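Local coordinates for kinesin-like protein KAR3 (PDB 1F9V), which probably couples ATP hydrolysis to movement along microtubules as a kinesin-family motor protein of yeast, at residues N66-V69 with F70-V73; E30-D33 with N34-V37; I114-I117 with F118-N122. The protein carries 2 engineered substitutions. All coordinates share one frame; numbering follows the deposited sequence.

Interaction 1: N66-V69 with F70-V73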
loop_
_atom_site.group_PDB
_atom_site.type_symbol
_atom_site.label_atom_id
_atom_site.label_comp_id
_atom_site.label_asym_id
_atom_site.label_seq_id
_atom_site.Cartn_x
_atom_site.Cartn_y
_atom_site.Cartn_z
ATOM N N ASN A 66 -7.283 8.348 -10.764
ATOM C CA ASN A 66 -7.231 6.979 -10.272
ATOM C C ASN A 66 -7.158 6.000 -11.443
ATOM O O ASN A 66 -6.477 4.981 -11.369
ATOM C CB ASN A 66 -8.448 6.690 -9.396
ATOM C CG ASN A 66 -8.227 7.108 -7.959
ATOM O OD1 ASN A 66 -7.232 7.762 -7.643
ATOM N ND2 ASN A 66 -9.149 6.735 -7.079
ATOM N N VAL A 67 -7.847 6.310 -12.539
ATOM C CA VAL A 67 -7.808 5.444 -13.715
ATOM C C VAL A 67 -6.381 5.417 -14.296
ATOM O O VAL A 67 -5.882 4.361 -14.694
ATOM C CB VAL A 67 -8.826 5.922 -14.797
ATOM C CG1 VAL A 67 -8.500 5.310 -16.143
ATOM C CG2 VAL A 67 -10.239 5.550 -14.368
ATOM N N ASP A 68 -5.724 6.575 -14.337
ATOM C CA ASP A 68 -4.353 6.658 -14.845
ATOM C C ASP A 68 -3.406 5.836 -13.961
ATOM O O ASP A 68 -2.511 5.156 -14.454
ATOM C CB ASP A 68 -3.868 8.114 -14.861
ATOM C CG ASP A 68 -4.672 8.989 -15.799
ATOM O OD1 ASP A 68 -5.170 8.462 -16.819
ATOM O OD2 ASP A 68 -4.807 10.200 -15.515
ATOM N N VAL A 69 -3.608 5.913 -12.651
ATOM C CA VAL A 69 -2.766 5.180 -11.711
ATOM C C VAL A 69 -2.913 3.678 -11.922
ATOM O O VAL A 69 -1.928 2.947 -11.971
ATOM C CB VAL A 69 -3.135 5.526 -10.247
ATOM C CG1 VAL A 69 -2.482 4.519 -9.282
ATOM C CG2 VAL A 69 -2.690 6.957 -9.925
ATOM N N PHE A 70 -4.145 3.215 -12.078
ATOM C CA PHE A 70 -4.337 1.787 -12.252
ATOM C C PHE A 70 -3.766 1.232 -13.546
ATOM O O PHE A 70 -3.589 0.021 -13.678
ATOM C CB PHE A 70 -5.813 1.409 -12.125
ATOM C CG PHE A 70 -6.023 -0.048 -11.840
ATOM C CD1 PHE A 70 -5.737 -0.567 -10.581
ATOM C CD2 PHE A 70 -6.442 -0.913 -12.845
ATOM C CE1 PHE A 70 -5.860 -1.933 -10.329
ATOM C CE2 PHE A 70 -6.569 -2.279 -12.603
ATOM C CZ PHE A 70 -6.274 -2.788 -11.338
ATOM N N LYS A 71 -3.464 2.103 -14.506
ATOM C CA LYS A 71 -2.895 1.627 -15.757
ATOM C C LYS A 71 -1.571 0.948 -15.447
ATOM O O LYS A 71 -1.145 0.034 -16.148
ATOM C CB LYS A 71 -2.671 2.790 -16.731
ATOM C CG LYS A 71 -3.946 3.278 -17.406
ATOM C CD LYS A 71 -3.630 4.157 -18.607
ATOM C CE LYS A 71 -4.872 4.894 -19.081
ATOM N NZ LYS A 71 -4.873 6.313 -18.630
ATOM N N GLU A 72 -0.917 1.399 -14.384
ATOM C CA GLU A 72 0.350 0.810 -13.984
ATOM C C GLU A 72 0.095 -0.345 -13.013
ATOM O O GLU A 72 0.639 -1.436 -13.174
ATOM C CB GLU A 72 1.238 1.863 -13.314
ATOM C CG GLU A 72 1.448 3.131 -14.136
ATOM C CD GLU A 72 1.945 2.840 -15.542
ATOM O OE1 GLU A 72 1.408 3.441 -16.498
ATOM O OE2 GLU A 72 2.867 2.009 -15.694
ATOM N N VAL A 73 -0.762 -0.106 -12.027
ATOM C CA VAL A 73 -1.072 -1.102 -11.006
ATOM C C VAL A 73 -1.719 -2.393 -11.500
ATOM O O VAL A 73 -1.509 -3.453 -10.917
ATOM C CB VAL A 73 -1.959 -0.477 -9.911
ATOM C CG1 VAL A 73 -2.150 -1.462 -8.749
ATOM C CG2 VAL A 73 -1.320 0.815 -9.416
HETATM O O HOH W 1 -0.411 5.761 -16.013
#
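Val69 and Val73 stand one turn apart on helix 66-77 and form the tight part of this contact. Their side chains run alongside each other, and Val69 CG1 meets Val73 CG2 at 3.9 Å. Both are buried. Val69 also packs on Arg10 and Phe60 of two nearby strands, and Val73 on Ile109 of helix 109-124. Close by, Val69 O accepts two N-H groups. Val73 N gives the straighter bond to Val69 O (N-H...O 171°), in the carbonyl plane. Glu72 N is nearer to Val69 O, at 3.0 Å, but comes from above that plane.

The other side is open to solvent. Here Asp68 and Lys71 lie side by side, and Asp68 OD1 forms a salt bridge with Lys71 NZ at 2.8 Å. The lysine chain is extended as far as CE and then bends (chi4 102°), which turns NZ in beside OD1, near the carboxylate plane. Asp68 OD2 accepts the N-H of Thr65, so both carboxylate oxygens are engaged. This bond, from Thr65 N just before the helix to the Asp68 carboxylate, is one half of a capping box at the helix start. Water 1 spans the next turn: it donates to Asp68 O at 2.7 Å and to Glu72 OE1 at 3.0 Å. The same two turns end at one of the two ADP sites, where Glu72 O is hydrogen-bonded to the ribose O2'.

Interaction 2: E30-D33 with N34-V37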
loop_
_atom_site.group_PDB
_atom_site.type_symbol
_atom_site.label_atom_id
_atom_site.label_comp_id
_atom_site.label_asym_id
_atom_site.label_seq_id
_atom_site.Cartn_x
_atom_site.Cartn_y
_atom_site.Cartn_z
ATOM N N GLU A 30 9.642 14.333 -16.409
ATOM C CA GLU A 30 8.991 13.325 -17.227
ATOM C C GLU A 30 9.707 11.990 -17.030
ATOM O O GLU A 30 10.921 11.955 -16.830
ATOM C CB GLU A 30 9.028 13.749 -18.703
ATOM C CG GLU A 30 10.110 14.790 -19.036
ATOM C CD GLU A 30 9.757 16.224 -18.611
ATOM O OE1 GLU A 30 10.547 16.833 -17.848
ATOM O OE2 GLU A 30 8.701 16.747 -19.043
ATOM N N PHE A 31 8.953 10.895 -17.059
ATOM C CA PHE A 31 9.532 9.562 -16.890
ATOM C C PHE A 31 10.653 9.360 -17.909
ATOM O O PHE A 31 10.490 9.673 -19.093
ATOM C CB PHE A 31 8.456 8.488 -17.080
ATOM C CG PHE A 31 8.956 7.086 -16.880
ATOM C CD1 PHE A 31 9.341 6.311 -17.966
ATOM C CD2 PHE A 31 9.046 6.542 -15.606
ATOM C CE1 PHE A 31 9.810 5.010 -17.788
ATOM C CE2 PHE A 31 9.513 5.244 -15.416
ATOM C CZ PHE A 31 9.896 4.476 -16.506
ATOM N N ASP A 32 11.788 8.838 -17.442
ATOM C CA ASP A 32 12.943 8.601 -18.302
ATOM C C ASP A 32 12.921 7.179 -18.847
ATOM O O ASP A 32 13.354 6.242 -18.175
ATOM C CB ASP A 32 14.240 8.842 -17.518
ATOM C CG ASP A 32 15.487 8.582 -18.350
ATOM O OD1 ASP A 32 15.360 8.313 -19.559
ATOM O OD2 ASP A 32 16.602 8.642 -17.789
ATOM N N ASP A 33 12.419 7.031 -20.068
ATOM C CA ASP A 33 12.330 5.728 -20.718
ATOM C C ASP A 33 13.683 5.026 -20.798
ATOM O O ASP A 33 13.766 3.804 -20.686
ATOM C CB ASP A 33 11.758 5.889 -22.132
ATOM C CG ASP A 33 10.300 6.303 -22.129
ATOM O OD1 ASP A 33 10.005 7.422 -22.603
ATOM O OD2 ASP A 33 9.451 5.513 -21.655
ATOM N N ASN A 34 14.736 5.811 -20.995
ATOM C CA ASN A 34 16.103 5.304 -21.116
ATOM C C ASN A 34 16.610 4.613 -19.848
ATOM O O ASN A 34 17.276 3.579 -19.920
ATOM C CB ASN A 34 17.043 6.466 -21.476
ATOM C CG ASN A 34 18.289 6.016 -22.226
ATOM O OD1 ASN A 34 18.693 4.856 -22.148
ATOM N ND2 ASN A 34 18.908 6.944 -22.955
ATOM N N SER A 35 16.291 5.182 -18.690
ATOM C CA SER A 35 16.758 4.627 -17.426
ATOM C C SER A 35 15.699 3.869 -16.631
ATOM O O SER A 35 16.026 3.143 -15.699
ATOM C CB SER A 35 17.353 5.744 -16.564
ATOM O OG SER A 35 16.356 6.660 -16.155
ATOM N N GLY A 36 14.435 4.039 -16.990
ATOM C CA GLY A 36 13.379 3.332 -16.287
ATOM C C GLY A 36 12.921 3.908 -14.956
ATOM O O GLY A 36 12.277 3.208 -14.172
ATOM N N VAL A 37 13.254 5.168 -14.682
ATOM C CA VAL A 37 12.825 5.808 -13.440
ATOM C C VAL A 37 12.331 7.219 -13.732
ATOM O O VAL A 37 12.493 7.727 -14.842
ATOM C CB VAL A 37 13.968 5.894 -12.386
ATOM C CG1 VAL A 37 14.495 4.501 -12.078
ATOM C CG2 VAL A 37 15.096 6.792 -12.890
#
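Asp32 and Ser35 meet inside the tight loop of a beta hairpin, between strands 24-28 and 38-44. Asp32 OD1 closes an Asx turn with a weak bond from Asn34 N, 3.0 Å from Asp32 OD1. The Asp32 CG lies anti to the backbone N (chi1 179°), and this sends the carboxylate across the loop toward Asn34 and Ser35. The two carboxylate oxygens have different tasks. OD1 also accepts a second weak bond, from the backbone N-H of Ser35. OD2 takes the Ser35 hydroxyl, with Ser35 OG 2.6 Å from Asp32 OD2. The hydroxyl comes from above the carboxylate plane, not within it. The Asn34 side chain runs beside that of Asp32, but its amide is turned 84° from the carboxylate. With an alanine here in place of Asp32, the Ser35 hydroxyl and the Asn34 N-H would probably lose their acceptor, leaving the turn to its backbone bonds.

Those backbone bonds also centre on Asp32. Its O accepts Gly36 N at 2.7 Å, and its N donates to Val37 O at 2.9 Å. Gly36 has a positive phi of 80°, where a side chain would press on the carbonyl O of Ser35.

The Phe31 ring packs against the backbone of Gly36 and Val37. It also makes a cation-pi contact with Lys58, and Asp33 OD2 lies at its edge, in plane. Val37 O stands over one face of the ring, offset toward the rim, 3.7 Å from Phe31 CD2, while Phe31 CZ comes within 3.4 Å of Gly36 C.

Interaction 3: I114-I117 with F118-N122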
loop_
_atom_site.group_PDB
_atom_site.type_symbol
_atom_site.label_atom_id
_atom_site.label_comp_id
_atom_site.label_asym_id
_atom_site.label_seq_id
_atom_site.Cartn_x
_atom_site.Cartn_y
_atom_site.Cartn_z
ATOM N N ILE A 114 -10.305 -5.600 -8.040
ATOM C CA ILE A 114 -11.333 -6.625 -8.102
ATOM C C ILE A 114 -11.940 -6.727 -9.503
ATOM O O ILE A 114 -12.108 -7.823 -10.032
ATOM C CB ILE A 114 -12.419 -6.354 -7.050
ATOM C CG1 ILE A 114 -11.848 -6.691 -5.667
ATOM C CG2 ILE A 114 -13.662 -7.193 -7.331
ATOM C CD1 ILE A 114 -12.654 -6.184 -4.515
ATOM N N SER A 115 -12.247 -5.588 -10.114
ATOM C CA SER A 115 -12.814 -5.588 -11.465
ATOM C C SER A 115 -11.828 -6.165 -12.476
ATOM O O SER A 115 -12.213 -6.912 -13.378
ATOM C CB SER A 115 -13.181 -4.167 -11.888
ATOM O OG SER A 115 -14.175 -3.634 -11.042
ATOM N N HIS A 116 -10.556 -5.807 -12.329
ATOM C CA HIS A 116 -9.517 -6.283 -13.229
ATOM C C HIS A 116 -9.332 -7.792 -13.104
ATOM O O HIS A 116 -9.176 -8.494 -14.103
ATOM C CB HIS A 116 -8.197 -5.568 -12.920
ATOM C CG HIS A 116 -7.115 -5.821 -13.922
ATOM N ND1 HIS A 116 -7.295 -5.644 -15.279
ATOM C CD2 HIS A 116 -5.831 -6.222 -13.764
ATOM C CE1 HIS A 116 -6.170 -5.924 -15.910
ATOM N NE2 HIS A 116 -5.265 -6.277 -15.014
ATOM N N ILE A 117 -9.345 -8.289 -11.874
ATOM C CA ILE A 117 -9.170 -9.721 -11.635
ATOM C C ILE A 117 -10.311 -10.543 -12.240
ATOM O O ILE A 117 -10.075 -11.591 -12.842
ATOM C CB ILE A 117 -9.061 -10.022 -10.120
ATOM C CG1 ILE A 117 -7.660 -9.650 -9.620
ATOM C CG2 ILE A 117 -9.325 -11.501 -9.854
ATOM C CD1 ILE A 117 -7.544 -9.564 -8.102
ATOM N N PHE A 118 -11.541 -10.070 -12.087
ATOM C CA PHE A 118 -12.675 -10.795 -12.638
ATOM C C PHE A 118 -12.676 -10.754 -14.164
ATOM O O PHE A 118 -13.123 -11.699 -14.812
ATOM C CB PHE A 118 -13.979 -10.244 -12.061
ATOM C CG PHE A 118 -14.397 -10.925 -10.787
ATOM C CD1 PHE A 118 -14.810 -12.256 -10.801
ATOM C CD2 PHE A 118 -14.342 -10.257 -9.571
ATOM C CE1 PHE A 118 -15.159 -12.909 -9.620
ATOM C CE2 PHE A 118 -14.688 -10.902 -8.385
ATOM C CZ PHE A 118 -15.097 -12.233 -8.413
ATOM N N ASN A 119 -12.160 -9.672 -14.746
ATOM C CA ASN A 119 -12.095 -9.586 -16.205
ATOM C C ASN A 119 -11.129 -10.665 -16.669
ATOM O O ASN A 119 -11.353 -11.333 -17.677
ATOM C CB ASN A 119 -11.578 -8.219 -16.662
ATOM C CG ASN A 119 -12.606 -7.116 -16.492
ATOM O OD1 ASN A 119 -13.804 -7.378 -16.356
ATOM N ND2 ASN A 119 -12.139 -5.867 -16.497
ATOM N N TRP A 120 -10.049 -10.833 -15.915
ATOM C CA TRP A 120 -9.039 -11.832 -16.234
ATOM C C TRP A 120 -9.562 -13.240 -15.983
ATOM O O TRP A 120 -9.271 -14.164 -16.743
ATOM C CB TRP A 120 -7.791 -11.596 -15.389
ATOM C CG TRP A 120 -6.750 -10.823 -16.110
ATOM C CD1 TRP A 120 -6.351 -9.542 -15.851
ATOM C CD2 TRP A 120 -5.969 -11.272 -17.221
ATOM N NE1 TRP A 120 -5.369 -9.166 -16.734
ATOM C CE2 TRP A 120 -5.112 -10.207 -17.585
ATOM C CE3 TRP A 120 -5.905 -12.471 -17.943
ATOM C CZ2 TRP A 120 -4.204 -10.304 -18.646
ATOM C CZ3 TRP A 120 -5.001 -12.567 -18.999
ATOM C CH2 TRP A 120 -4.161 -11.488 -19.339
ATOM N N ILE A 121 -10.330 -13.395 -14.909
ATOM C CA ILE A 121 -10.890 -14.689 -14.555
ATOM C C ILE A 121 -11.809 -15.165 -15.679
ATOM O O ILE A 121 -11.765 -16.328 -16.076
ATOM C CB ILE A 121 -11.679 -14.612 -13.219
ATOM C CG1 ILE A 121 -10.696 -14.537 -12.037
ATOM C CG2 ILE A 121 -12.598 -15.828 -13.078
ATOM C CD1 ILE A 121 -11.350 -14.376 -10.681
ATOM N N ASN A 122 -12.634 -14.263 -16.200
ATOM C CA ASN A 122 -13.536 -14.628 -17.283
ATOM C C ASN A 122 -12.726 -15.015 -18.509
ATOM O O ASN A 122 -13.030 -16.003 -19.178
ATOM C CB ASN A 122 -14.464 -13.462 -17.608
ATOM C CG ASN A 122 -15.389 -13.135 -16.463
ATOM O OD1 ASN A 122 -15.974 -14.030 -15.854
ATOM N ND2 ASN A 122 -15.522 -11.849 -16.153
HETATM O O HOH W 2 -9.408 -5.064 -17.010
#
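The His116 ring takes the edge of Trp120 on one face and water 2 at its own edge, in plane. Trp120 CD1 stands above the imidazole, offset toward the rim, and lies 3.5 Å from His116 NE2. The imidazole and the five-membered ring of the indole are 4.7 Å apart between centroids, with planes at 86°. This is an offset edge-to-face (T-shaped) pair. His116 CG lies anti to the backbone N (chi1 -171°); this sends the side chain along the helix, so its ring face meets the edge of the indole one turn later. Both imidazole nitrogens have polar partners. His116 ND1 is hydrogen-bonded to water 2 at 2.8 Å, and that water accepts from Asn119 ND2 at 2.9 Å. His116 NE2 is hydrogen-bonded to Gln78, and Trp120 packs on Gln78 and Leu81. The Phe118 ring is met differently: Ile114 CG2 touches it at the edge, in plane, 3.9 Å from Phe118 CD2.

These residues belong to the amphipathic helix 109-124, which packs on the central sheet of the kinesin motor domain. Its buried side carries Ile114, Ile117, Phe118 and Ile121. Ile114 and Ile117 rest on Phe221 and Leu225 of strand 218-228. Phe118 and Ile121 rest on Val133 of strand 130-141, where Ile121 also touches Tyr131. Within this side Ile117 and Ile121 cross at a slant, Ile117 CG2 reaching Ile121 CD1 at 3.6 Å. The backbone keeps the regular i to i+4 pattern, and Ile121 N donates to Ile117 O at 2.8 Å.

In the fold
From the N terminus, interaction 2 comes first: it closes the hairpin loop between strands 24-28 and 38-44 of the small three-stranded sheet. Interaction 1 follows on helix 66-77, and interaction 3 on helix 109-124; each joins successive turns of its helix and closes no loop. The three run in series, with none nested or crossed. Interactions 1 and 3 touch where Phe70 CE2 packs against His116 CB at 3.7 Å, which ties the two helices together. Interactions 1 and 2 do not touch, but Lys58 lies between them, in cation-pi contact with Phe31 and in a long, weak ion pair with Glu72. Interactions 2 and 3 are farthest apart, their centres about 30 Å from each other.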